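Myosin-17 (Arabidopsis thaliana, PDB 7KFL) is a plant class XI myosin, an actin-based motor whose C-terminal globular tail, the cargo-binding domain, probably recognises the cargo it carries. Local coordinates at residues K17-N22 with I58-T63; V73-L78 with K230-P235; N173-I178 with L378-S383; C265-G270 with D345-H350. All coordinates share one frame; numbering follows the deposited sequence.

Interaction 1 (K17-N22 with I58-T63)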
loop_
_atom_site.group_PDB
_atom_site.type_symbol
_atom_site.label_atom_id
_atom_site.label_comp_id
_atom_site.label_asym_id
_atom_site.label_seq_id
_atom_site.Cartn_x
_atom_site.Cartn_y
_atom_site.Cartn_z
ATOM N N LYS A 17 13.899 26.628 7.851
ATOM C CA LYS A 17 13.157 27.002 9.085
ATOM C C LYS A 17 11.653 27.074 8.792
ATOM O O LYS A 17 10.872 26.722 9.696
ATOM C CB LYS A 17 13.693 28.320 9.654
ATOM C CG LYS A 17 13.285 28.635 11.091
ATOM C CD LYS A 17 13.476 27.498 12.090
ATOM C CE LYS A 17 14.737 26.674 11.887
ATOM N NZ LYS A 17 14.822 25.561 12.862
ATOM N N CYS A 18 11.267 27.488 7.581
ATOM C CA CYS A 18 9.852 27.572 7.127
ATOM C C CYS A 18 9.275 26.167 6.907
ATOM O O CYS A 18 8.155 25.911 7.393
ATOM C CB CYS A 18 9.728 28.400 5.855
ATOM S SG CYS A 18 10.124 30.149 6.109
ATOM N N ILE A 19 10.006 25.293 6.205
ATOM C CA ILE A 19 9.532 23.928 5.815
ATOM C C ILE A 19 9.761 22.939 6.969
ATOM O O ILE A 19 9.262 21.804 6.860
ATOM C CB ILE A 19 10.176 23.456 4.494
ATOM C CG1 ILE A 19 11.695 23.288 4.592
ATOM C CG2 ILE A 19 9.788 24.388 3.356
ATOM C CD1 ILE A 19 12.291 22.442 3.490
ATOM N N SER A 20 10.474 23.345 8.028
ATOM C CA SER A 20 10.620 22.577 9.297
ATOM C C SER A 20 9.338 22.694 10.131
ATOM O O SER A 20 9.059 21.767 10.912
ATOM C CB SER A 20 11.822 23.026 10.087
ATOM O OG SER A 20 13.022 22.565 9.485
ATOM N N GLN A 21 8.601 23.799 9.980
ATOM C CA GLN A 21 7.297 24.043 10.653
ATOM C C GLN A 21 6.167 23.401 9.841
ATOM O O GLN A 21 6.368 23.147 8.635
ATOM C CB GLN A 21 7.022 25.541 10.777
ATOM C CG GLN A 21 8.040 26.295 11.618
ATOM C CD GLN A 21 7.903 27.789 11.450
ATOM O OE1 GLN A 21 6.927 28.284 10.887
ATOM N NE2 GLN A 21 8.888 28.524 11.942
ATOM N N ASN A 22 5.015 23.172 10.478
ATOM C CA ASN A 22 3.771 22.724 9.801
ATOM C C ASN A 22 3.165 23.923 9.062
ATOM O O ASN A 22 2.596 24.806 9.733
ATOM C CB ASN A 22 2.776 22.105 10.786
ATOM C CG ASN A 22 1.494 21.637 10.126
ATOM O OD1 ASN A 22 1.363 21.667 8.902
ATOM N ND2 ASN A 22 0.539 21.199 10.930
ATOM N N ILE A 58 16.349 18.007 1.134
ATOM C CA ILE A 58 16.374 16.521 1.290
ATOM C C ILE A 58 16.687 16.182 2.753
ATOM O O ILE A 58 15.973 15.332 3.323
ATOM C CB ILE A 58 17.378 15.876 0.311
ATOM C CG1 ILE A 58 16.935 16.036 -1.147
ATOM C CG2 ILE A 58 17.631 14.416 0.661
ATOM C CD1 ILE A 58 15.684 15.267 -1.515
ATOM N N GLN A 59 17.706 16.826 3.334
ATOM C CA GLN A 59 18.150 16.609 4.739
ATOM C C GLN A 59 16.995 16.914 5.700
ATOM O O GLN A 59 16.811 16.148 6.666
ATOM C CB GLN A 59 19.371 17.475 5.054
ATOM C CG GLN A 59 20.661 16.944 4.442
ATOM C CD GLN A 59 21.764 17.975 4.405
ATOM O OE1 GLN A 59 21.634 19.078 4.937
ATOM N NE2 GLN A 59 22.871 17.620 3.770
ATOM N N THR A 60 16.246 17.988 5.436
ATOM C CA THR A 60 15.090 18.444 6.255
ATOM C C THR A 60 14.023 17.342 6.276
ATOM O O THR A 60 13.615 16.939 7.388
ATOM C CB THR A 60 14.550 19.784 5.736
ATOM O OG1 THR A 60 15.622 20.728 5.783
ATOM C CG2 THR A 60 13.375 20.308 6.532
ATOM N N ILE A 61 13.602 16.869 5.097
ATOM C CA ILE A 61 12.577 15.793 4.941
ATOM C C ILE A 61 13.098 14.525 5.628
ATOM O O ILE A 61 12.326 13.895 6.363
ATOM C CB ILE A 61 12.236 15.539 3.457
ATOM C CG1 ILE A 61 11.654 16.783 2.779
ATOM C CG2 ILE A 61 11.305 14.342 3.318
ATOM C CD1 ILE A 61 11.669 16.724 1.266
ATOM N N ALA A 62 14.365 14.175 5.388
ATOM C CA ALA A 62 15.042 12.989 5.965
ATOM C C ALA A 62 15.004 13.058 7.497
ATOM O O ALA A 62 14.684 12.033 8.116
ATOM C CB ALA A 62 16.456 12.894 5.447
ATOM N N THR A 63 15.304 14.222 8.081
ATOM C CA THR A 63 15.376 14.431 9.554
ATOM C C THR A 63 13.965 14.412 10.160
ATOM O O THR A 63 13.841 14.047 11.347
ATOM C CB THR A 63 16.098 15.738 9.907
ATOM O OG1 THR A 63 17.162 15.949 8.980
ATOM C CG2 THR A 63 16.653 15.730 11.315
#
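The methyl group of T60 is what segment 58-63 offers to segment 17-22, and it touches two residues there, I19 and S20. The backbones come nearest at S20 and T60, with the CA of S20 6.8 Å from the CA of T60. The tight half is at I19, which is buried. Its CD1 reaches T60 CG2 at 3.9 Å, and its CG1 lies equally near the same methyl. I19 CD1 is also 4.1 Å from T60 CB, the branch point of the threonine. The two side chains meet at about a right angle. The first torsion of T60 (-58°) sets OG1 beside the backbone N and CG2 anti to it. OG1 can then bond to R56 O in its own helix while the methyl faces I19. The looser half is at S20, which is exposed to solvent. Its OG stands 3.7 Å from T60 CG2, an oxygen against a carbon and no hydrogen bond. That hydroxyl is bonded to V16 O one turn back. Both hydroxyls are therefore used within their own helices, and the contact is van der Waals packing alone. It is small, burying 116 Å² over both sides. Helix 53-65 is packed on other faces too. I58 and A62 rest on F162 of helix 150-186, I58 also touches F155 there, and I61 meets W77 of helix 71-89. In the loop that follows helix 4-20, N22 touches Y76 of that same helix 71-89.

Interaction 2 (V73-L78 with K230-P235)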
loop_
_atom_site.group_PDB
_atom_site.type_symbol
_atom_site.label_atom_id
_atom_site.label_comp_id
_atom_site.label_asym_id
_atom_site.label_seq_id
_atom_site.Cartn_x
_atom_site.Cartn_y
_atom_site.Cartn_z
ATOM N N VAL A 73 3.912 13.006 10.242
ATOM C CA VAL A 73 5.020 13.661 9.479
ATOM C C VAL A 73 5.232 12.932 8.142
ATOM O O VAL A 73 5.623 13.612 7.168
ATOM C CB VAL A 73 6.316 13.738 10.314
ATOM C CG1 VAL A 73 6.900 12.369 10.619
ATOM C CG2 VAL A 73 7.361 14.625 9.655
ATOM N N LEU A 74 4.981 11.617 8.086
ATOM C CA LEU A 74 5.105 10.796 6.847
ATOM C C LEU A 74 3.973 11.140 5.875
ATOM O O LEU A 74 4.267 11.360 4.687
ATOM C CB LEU A 74 5.082 9.305 7.192
ATOM C CG LEU A 74 6.426 8.696 7.592
ATOM C CD1 LEU A 74 6.225 7.335 8.238
ATOM C CD2 LEU A 74 7.354 8.586 6.392
ATOM N N ALA A 75 2.728 11.155 6.355
ATOM C CA ALA A 75 1.521 11.502 5.565
ATOM C C ALA A 75 1.674 12.922 5.006
ATOM O O ALA A 75 1.324 13.141 3.824
ATOM C CB ALA A 75 0.286 11.371 6.424
ATOM N N TYR A 76 2.200 13.836 5.829
ATOM C CA TYR A 76 2.474 15.256 5.485
ATOM C C TYR A 76 3.461 15.322 4.316
ATOM O O TYR A 76 3.161 15.988 3.307
ATOM C CB TYR A 76 3.019 16.013 6.700
ATOM C CG TYR A 76 3.280 17.477 6.450
ATOM C CD1 TYR A 76 2.232 18.380 6.343
ATOM C CD2 TYR A 76 4.570 17.963 6.309
ATOM C CE1 TYR A 76 2.460 19.728 6.106
ATOM C CE2 TYR A 76 4.815 19.307 6.072
ATOM C CZ TYR A 76 3.756 20.193 5.970
ATOM O OH TYR A 76 3.989 21.518 5.735
ATOM N N TRP A 77 4.601 14.636 4.451
ATOM C CA TRP A 77 5.727 14.693 3.479
ATOM C C TRP A 77 5.444 13.819 2.252
ATOM O O TRP A 77 6.087 14.060 1.216
ATOM C CB TRP A 77 7.057 14.337 4.156
ATOM C CG TRP A 77 7.656 15.507 4.869
ATOM C CD1 TRP A 77 7.963 15.607 6.194
ATOM C CD2 TRP A 77 7.980 16.781 4.286
ATOM N NE1 TRP A 77 8.477 16.845 6.472
ATOM C CE2 TRP A 77 8.497 17.588 5.321
ATOM C CE3 TRP A 77 7.892 17.312 2.994
ATOM C CZ2 TRP A 77 8.923 18.896 5.097
ATOM C CZ3 TRP A 77 8.318 18.604 2.772
ATOM C CH2 TRP A 77 8.826 19.382 3.811
ATOM N N LEU A 78 4.519 12.863 2.345
ATOM C CA LEU A 78 4.020 12.123 1.155
ATOM C C LEU A 78 3.268 13.101 0.246
ATOM O O LEU A 78 3.608 13.177 -0.951
ATOM C CB LEU A 78 3.107 10.971 1.585
ATOM C CG LEU A 78 2.541 10.146 0.429
ATOM C CD1 LEU A 78 3.559 9.126 -0.052
ATOM C CD2 LEU A 78 1.243 9.464 0.825
ATOM N N LYS A 230 -6.233 11.462 4.114
ATOM C CA LYS A 230 -7.309 12.363 3.619
ATOM C C LYS A 230 -7.131 13.749 4.253
ATOM O O LYS A 230 -7.307 14.750 3.530
ATOM C CB LYS A 230 -8.687 11.758 3.905
ATOM C CG LYS A 230 -9.044 10.567 3.026
ATOM C CD LYS A 230 -10.359 9.916 3.382
ATOM C CE LYS A 230 -11.552 10.762 2.996
ATOM N NZ LYS A 230 -12.824 10.014 3.145
ATOM N N ALA A 231 -6.768 13.796 5.541
ATOM C CA ALA A 231 -6.478 15.028 6.314
ATOM C C ALA A 231 -5.275 15.759 5.708
ATOM O O ALA A 231 -5.255 17.004 5.765
ATOM C CB ALA A 231 -6.219 14.687 7.760
ATOM N N ASN A 232 -4.313 15.002 5.167
ATOM C CA ASN A 232 -3.062 15.519 4.548
ATOM C C ASN A 232 -3.234 15.612 3.026
ATOM O O ASN A 232 -2.219 15.818 2.334
ATOM C CB ASN A 232 -1.860 14.659 4.945
ATOM C CG ASN A 232 -1.277 15.062 6.281
ATOM O OD1 ASN A 232 -0.692 16.134 6.399
ATOM N ND2 ASN A 232 -1.431 14.222 7.292
ATOM N N ASN A 233 -4.469 15.487 2.527
ATOM C CA ASN A 233 -4.828 15.619 1.087
ATOM C C ASN A 233 -3.833 14.833 0.226
ATOM O O ASN A 233 -3.397 15.360 -0.818
ATOM C CB ASN A 233 -4.917 17.089 0.675
ATOM C CG ASN A 233 -6.156 17.760 1.227
ATOM O OD1 ASN A 233 -7.256 17.537 0.728
ATOM N ND2 ASN A 233 -5.992 18.570 2.260
ATOM N N ALA A 234 -3.494 13.613 0.652
ATOM C CA ALA A 234 -2.688 12.644 -0.124
ATOM C C ALA A 234 -3.432 12.341 -1.422
ATOM O O ALA A 234 -4.633 12.077 -1.387
ATOM C CB ALA A 234 -2.457 11.393 0.687
ATOM N N PRO A 235 -2.766 12.391 -2.600
ATOM C CA PRO A 235 -3.449 12.170 -3.875
ATOM C C PRO A 235 -4.116 10.797 -3.898
ATOM O O PRO A 235 -3.448 9.786 -3.689
ATOM C CB PRO A 235 -2.340 12.289 -4.933
ATOM C CG PRO A 235 -1.048 12.106 -4.160
ATOM C CD PRO A 235 -1.327 12.641 -2.772
#
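N232 lays its side-chain amide against the backbone and side chains of A75 and Y76. Here the CA atoms of Y76 and N232 are 5.6 Å apart. The polar group makes van der Waals contacts rather than bonds across the contact. N232 OD1 sits 3.4 Å from Y76 CA and 3.7 Å from Y76 CD1, at the edge of the ring and in its plane. The amide plane is turned 74° from the ring. N232 ND2 lies over the methyl of A75, 3.4 Å from A75 CB, and N232 CB approaches A75 O at 3.7 Å. Both ends of the amide have hydrogen-bond partners nearby in the fold: OD1 meets Y25 OH, and ND2 bonds to L228 O in helix 205-231. With an alanine here, Y25 OH and L228 O would probably lose their mates, and a gap would open beside A75 and the Y76 ring.

Segment 230-235 runs out of the last turn of helix 205-231 into a loop, and a Schellman motif ends the helix. N233 is its C-prime residue, with a positive phi of 46°. A234 N to M229 O and a weak bond from N233 N to K230 O complete it. P235 then stands at the N-cap of helix 236-260, so the contact lies at the corner between two successive helices.

The apolar part follows that turn. L78 sets CG anti to its backbone N (chi1 180°), and its CD2 meets A234 CB at 4.2 Å. On the main chain, S79 OG bonds to N232 O. Y76 OH is bonded to L23 N.

Interaction 3 (N173-I178 with L378-S383)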
loop_
_atom_site.group_PDB
_atom_site.type_symbol
_atom_site.label_atom_id
_atom_site.label_comp_id
_atom_site.label_asym_id
_atom_site.label_seq_id
_atom_site.Cartn_x
_atom_site.Cartn_y
_atom_site.Cartn_z
ATOM N N ASN A 173 4.336 0.492 8.136
ATOM C CA ASN A 173 3.821 0.868 9.485
ATOM C C ASN A 173 2.414 0.287 9.692
ATOM O O ASN A 173 2.145 -0.227 10.799
ATOM C CB ASN A 173 3.780 2.385 9.703
ATOM C CG ASN A 173 5.124 2.990 10.051
ATOM O OD1 ASN A 173 6.128 2.288 10.153
ATOM N ND2 ASN A 173 5.154 4.301 10.229
ATOM N N LEU A 174 1.554 0.382 8.671
ATOM C CA LEU A 174 0.168 -0.160 8.683
ATOM C C LEU A 174 0.220 -1.694 8.739
ATOM O O LEU A 174 -0.560 -2.270 9.521
ATOM C CB LEU A 174 -0.583 0.349 7.447
ATOM C CG LEU A 174 -2.011 -0.159 7.252
ATOM C CD1 LEU A 174 -2.825 -0.068 8.533
ATOM C CD2 LEU A 174 -2.701 0.612 6.139
ATOM N N LYS A 175 1.111 -2.320 7.956
ATOM C CA LYS A 175 1.356 -3.791 7.953
ATOM C C LYS A 175 1.707 -4.261 9.373
ATOM O O LYS A 175 1.147 -5.280 9.806
ATOM C CB LYS A 175 2.482 -4.178 6.986
ATOM C CG LYS A 175 2.095 -4.241 5.513
ATOM C CD LYS A 175 3.130 -4.926 4.633
ATOM C CE LYS A 175 2.819 -4.817 3.152
ATOM N NZ LYS A 175 3.826 -5.513 2.312
ATOM N N LYS A 176 2.596 -3.538 10.061
ATOM C CA LYS A 176 3.095 -3.873 11.424
ATOM C C LYS A 176 1.955 -3.758 12.446
ATOM O O LYS A 176 1.993 -4.495 13.453
ATOM C CB LYS A 176 4.256 -2.944 11.794
ATOM C CG LYS A 176 4.842 -3.125 13.189
ATOM C CD LYS A 176 5.552 -1.883 13.693
ATOM C CE LYS A 176 6.910 -2.162 14.303
ATOM N NZ LYS A 176 7.751 -0.940 14.342
ATOM N N GLU A 177 0.993 -2.861 12.210
ATOM C CA GLU A 177 -0.124 -2.573 13.149
ATOM C C GLU A 177 -1.196 -3.668 13.044
ATOM O O GLU A 177 -1.723 -4.060 14.105
ATOM C CB GLU A 177 -0.718 -1.191 12.870
ATOM C CG GLU A 177 -1.542 -0.651 14.026
ATOM C CD GLU A 177 -2.069 0.759 13.826
ATOM O OE1 GLU A 177 -1.241 1.684 13.675
ATOM O OE2 GLU A 177 -3.307 0.925 13.808
ATOM N N ILE A 178 -1.508 -4.136 11.829
ATOM C CA ILE A 178 -2.598 -5.129 11.573
ATOM C C ILE A 178 -2.026 -6.552 11.545
ATOM O O ILE A 178 -2.838 -7.492 11.440
ATOM C CB ILE A 178 -3.389 -4.804 10.285
ATOM C CG1 ILE A 178 -2.579 -5.057 9.011
ATOM C CG2 ILE A 178 -3.937 -3.384 10.342
ATOM C CD1 ILE A 178 -3.344 -4.787 7.736
ATOM N N LEU A 378 1.439 -17.925 -1.100
ATOM C CA LEU A 378 1.365 -16.590 -1.749
ATOM C C LEU A 378 2.430 -15.673 -1.143
ATOM O O LEU A 378 2.893 -15.944 -0.013
ATOM C CB LEU A 378 -0.037 -16.002 -1.558
ATOM C CG LEU A 378 -1.194 -16.829 -2.115
ATOM C CD1 LEU A 378 -2.524 -16.158 -1.815
ATOM C CD2 LEU A 378 -1.047 -17.049 -3.610
ATOM N N ASP A 379 2.804 -14.632 -1.887
ATOM C CA ASP A 379 3.698 -13.542 -1.419
ATOM C C ASP A 379 2.990 -12.211 -1.678
ATOM O O ASP A 379 2.343 -12.082 -2.737
ATOM C CB ASP A 379 5.064 -13.610 -2.105
ATOM C CG ASP A 379 6.214 -13.174 -1.216
ATOM O OD1 ASP A 379 5.952 -12.454 -0.227
ATOM O OD2 ASP A 379 7.363 -13.561 -1.515
ATOM N N ASP A 380 3.099 -11.272 -0.735
ATOM C CA ASP A 380 2.480 -9.923 -0.827
ATOM C C ASP A 380 3.254 -9.082 -1.849
ATOM O O ASP A 380 4.335 -9.522 -2.288
ATOM C CB ASP A 380 2.427 -9.234 0.542
ATOM C CG ASP A 380 3.777 -9.064 1.221
ATOM O OD1 ASP A 380 4.774 -8.809 0.510
ATOM O OD2 ASP A 380 3.822 -9.191 2.461
ATOM N N ASP A 381 2.712 -7.913 -2.194
ATOM C CA ASP A 381 3.345 -6.914 -3.093
ATOM C C ASP A 381 4.067 -5.875 -2.227
ATOM O O ASP A 381 3.379 -5.011 -1.649
ATOM C CB ASP A 381 2.302 -6.271 -4.010
ATOM C CG ASP A 381 2.888 -5.378 -5.087
ATOM O OD1 ASP A 381 4.125 -5.399 -5.259
ATOM O OD2 ASP A 381 2.099 -4.669 -5.750
ATOM N N SER A 382 5.397 -5.973 -2.128
ATOM C CA SER A 382 6.263 -5.024 -1.378
ATOM C C SER A 382 7.024 -4.127 -2.363
ATOM O O SER A 382 7.934 -3.403 -1.918
ATOM C CB SER A 382 7.202 -5.753 -0.446
ATOM O OG SER A 382 8.347 -6.230 -1.139
ATOM N N SER A 383 6.648 -4.166 -3.646
ATOM C CA SER A 383 7.222 -3.331 -4.732
ATOM C C SER A 383 6.686 -1.898 -4.624
ATOM O O SER A 383 5.677 -1.700 -3.931
ATOM C CB SER A 383 6.908 -3.919 -6.085
ATOM O OG SER A 383 5.568 -3.629 -6.463
#
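K175 reaches from helix 150-186 to the carboxylate of D380. K175 NZ is 3.7 Å from D380 OD2, a long salt bridge, and 3.9 Å from D380 OD1, so the ammonium stands before both oxygens. D381 O lies 4.0 Å from K175 NZ, and S382 CB is a little further off. The lysine needs its full length: beyond CG its chain is extended, and the CA atoms of K175 and S382 are 10.6 Å apart.

Next come the groups that hold the loop. D381 OD1 accepts from S383 N at 3.2 Å, which makes an Asx turn. It also accepts from S383 OG at 2.6 Å on its syn lone pair, whereas S383 N comes in 44° out of the carboxylate plane. Further out is helix 236-260. S248 OG bonds to D381 N and its side chain touches D380, Q245 NE2 bonds to S383 O, and I246 packs on K175.

At this length the attraction between lysine and aspartate is probably one of charge alone, with no hydrogen bond across the segments. On this surface, solvent is likely to screen that attraction, so the pair probably adds only modestly to the hold of the loop.

Interaction 4 (C265-G270 with D345-H350)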
loop_
_atom_site.group_PDB
_atom_site.type_symbol
_atom_site.label_atom_id
_atom_site.label_comp_id
_atom_site.label_asym_id
_atom_site.label_seq_id
_atom_site.Cartn_x
_atom_site.Cartn_y
_atom_site.Cartn_z
ATOM N N CYS A 265 -8.028 -25.108 8.394
ATOM C CA CYS A 265 -8.609 -25.800 7.214
ATOM C C CYS A 265 -9.841 -26.600 7.658
ATOM O O CYS A 265 -9.850 -27.830 7.491
ATOM C CB CYS A 265 -7.560 -26.679 6.543
ATOM S SG CYS A 265 -7.785 -26.807 4.750
ATOM N N SER A 266 -10.840 -25.910 8.217
ATOM C CA SER A 266 -12.101 -26.497 8.743
ATOM C C SER A 266 -13.301 -25.700 8.226
ATOM O O SER A 266 -13.098 -24.597 7.684
ATOM C CB SER A 266 -12.093 -26.551 10.250
ATOM O OG SER A 266 -12.016 -25.247 10.808
ATOM N N PHE A 267 -14.505 -26.249 8.390
ATOM C CA PHE A 267 -15.781 -25.587 8.022
ATOM C C PHE A 267 -15.993 -24.373 8.931
ATOM O O PHE A 267 -16.265 -23.274 8.405
ATOM C CB PHE A 267 -16.960 -26.554 8.129
ATOM C CG PHE A 267 -18.221 -26.022 7.501
ATOM C CD1 PHE A 267 -19.025 -25.116 8.177
ATOM C CD2 PHE A 267 -18.588 -26.402 6.219
ATOM C CE1 PHE A 267 -20.177 -24.616 7.590
ATOM C CE2 PHE A 267 -19.741 -25.903 5.636
ATOM C CZ PHE A 267 -20.532 -25.009 6.321
ATOM N N SER A 268 -15.862 -24.577 10.247
ATOM C CA SER A 268 -16.107 -23.557 11.302
ATOM C C SER A 268 -15.179 -22.353 11.093
ATOM O O SER A 268 -15.642 -21.212 11.295
ATOM C CB SER A 268 -15.951 -24.140 12.688
ATOM O OG SER A 268 -14.582 -24.305 13.024
ATOM N N ASN A 269 -13.925 -22.595 10.698
ATOM C CA ASN A 269 -12.926 -21.520 10.452
ATOM C C ASN A 269 -13.237 -20.825 9.119
ATOM O O ASN A 269 -12.916 -19.627 8.993
ATOM C CB ASN A 269 -11.486 -22.031 10.492
ATOM C CG ASN A 269 -10.499 -20.896 10.673
ATOM O OD1 ASN A 269 -10.511 -20.219 11.698
ATOM N ND2 ASN A 269 -9.668 -20.654 9.673
ATOM N N GLY A 270 -13.828 -21.548 8.163
ATOM C CA GLY A 270 -14.347 -20.975 6.907
ATOM C C GLY A 270 -15.414 -19.931 7.188
ATOM O O GLY A 270 -15.348 -18.839 6.590
ATOM N N ASP A 345 -15.349 -30.953 12.923
ATOM C CA ASP A 345 -15.843 -31.468 14.230
ATOM C C ASP A 345 -17.066 -30.656 14.678
ATOM O O ASP A 345 -17.371 -30.675 15.887
ATOM C CB ASP A 345 -14.745 -31.420 15.300
ATOM C CG ASP A 345 -13.738 -32.551 15.202
ATOM O OD1 ASP A 345 -13.511 -33.037 14.075
ATOM O OD2 ASP A 345 -13.190 -32.934 16.256
ATOM N N LYS A 346 -17.741 -29.976 13.746
ATOM C CA LYS A 346 -18.925 -29.122 14.031
ATOM C C LYS A 346 -20.151 -29.704 13.322
ATOM O O LYS A 346 -21.141 -29.989 14.018
ATOM C CB LYS A 346 -18.660 -27.675 13.602
ATOM C CG LYS A 346 -19.716 -26.675 14.047
ATOM C CD LYS A 346 -19.344 -25.236 13.784
ATOM C CE LYS A 346 -20.484 -24.278 14.060
ATOM N NZ LYS A 346 -20.215 -22.932 13.499
ATOM N N TYR A 347 -20.082 -29.864 11.995
ATOM C CA TYR A 347 -21.171 -30.399 11.134
ATOM C C TYR A 347 -20.861 -31.836 10.689
ATOM O O TYR A 347 -21.798 -32.523 10.239
ATOM C CB TYR A 347 -21.381 -29.504 9.910
ATOM C CG TYR A 347 -21.879 -28.115 10.220
ATOM C CD1 TYR A 347 -21.039 -27.161 10.773
ATOM C CD2 TYR A 347 -23.187 -27.745 9.948
ATOM C CE1 TYR A 347 -21.486 -25.880 11.056
ATOM C CE2 TYR A 347 -23.650 -26.468 10.224
ATOM C CZ TYR A 347 -22.796 -25.532 10.782
ATOM O OH TYR A 347 -23.239 -24.271 11.058
ATOM N N GLY A 348 -19.598 -32.269 10.789
ATOM C CA GLY A 348 -19.149 -33.620 10.398
ATOM C C GLY A 348 -19.254 -33.864 8.899
ATOM O O GLY A 348 -19.375 -35.042 8.506
ATOM N N THR A 349 -19.207 -32.802 8.087
ATOM C CA THR A 349 -19.241 -32.874 6.599
ATOM C C THR A 349 -17.872 -33.346 6.098
ATOM O O THR A 349 -16.863 -33.048 6.769
ATOM C CB THR A 349 -19.638 -31.531 5.970
ATOM O OG1 THR A 349 -18.675 -30.546 6.343
ATOM C CG2 THR A 349 -21.021 -31.074 6.378
ATOM N N HIS A 350 -17.847 -34.061 4.969
ATOM C CA HIS A 350 -16.618 -34.641 4.363
ATOM C C HIS A 350 -16.067 -33.688 3.297
ATOM O O HIS A 350 -16.755 -32.700 2.961
ATOM C CB HIS A 350 -16.895 -36.043 3.801
ATOM C CG HIS A 350 -17.402 -37.011 4.819
ATOM N ND1 HIS A 350 -18.267 -38.037 4.496
ATOM C CD2 HIS A 350 -17.188 -37.098 6.150
ATOM C CE1 HIS A 350 -18.556 -38.723 5.583
ATOM N NE2 HIS A 350 -17.909 -38.165 6.613
#
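F267 and S268, in the first turn of helix 267-287 of the DIL domain, pack against K346, Y347 and T349 in the loop after helix 332-341. The largest share of the contact is F267. Its CG is anti to the backbone N (chi1 -168°), which places the ring against Y347 and T349. F267 CD1 comes to 3.9 Å from Y347 CE1. The ring centroids are 4.8 Å apart and the planes lie at 44°, an oblique aromatic pair. F267 CE1 lies over one face of the tyrosine, nearer its margin than its centre. Across the phenylalanine ring from CD1, F267 CD2 is 4.1 Å from T349 OG1. Were F267 an alanine, Y347 would probably lose its aromatic partner and a gap would open beside T349.

The helix start is set by S266 at the N-cap. S266 OG accepts from N269 N at 3.3 Å, a capping bond. The preceding C265 makes backbone hydrogen bonds with W343, which tie this start to the chain leading into the loop.

S268 gives the second patch. Its CB meets K346 CD at 3.7 Å, where the extended lysine runs alongside the turn. K346 NZ forms a salt bridge with E271 OE1 of the same helix. D344 organises the loop: its OD1 bonds to the backbone N of both K346 and Y347, and its OD2, like Y342 OH, bonds to T349 OG1.

How the interactions relate
Interactions 1 and 2 adjoin, their centres about 15 Å apart. They meet at W77, whose CZ2 is 3.4 Å from I19 O, and at Y76, whose CE1 is 3.6 Å from N22 OD1. Helices 53-65 and 71-89, one from each contact, follow each other in the chain. Interaction 2 also touches interaction 3, where L74 CD1 lies 3.8 Å from N173 ND2, and the segments of these two alternate along the sequence. Interaction 4 stands apart. Its nearest atoms are about 14 Å from interaction 3, and its centre is about 56 Å from that of interaction 1, across the chain's centre. The four contacts thus spread along this elongated cargo-binding domain.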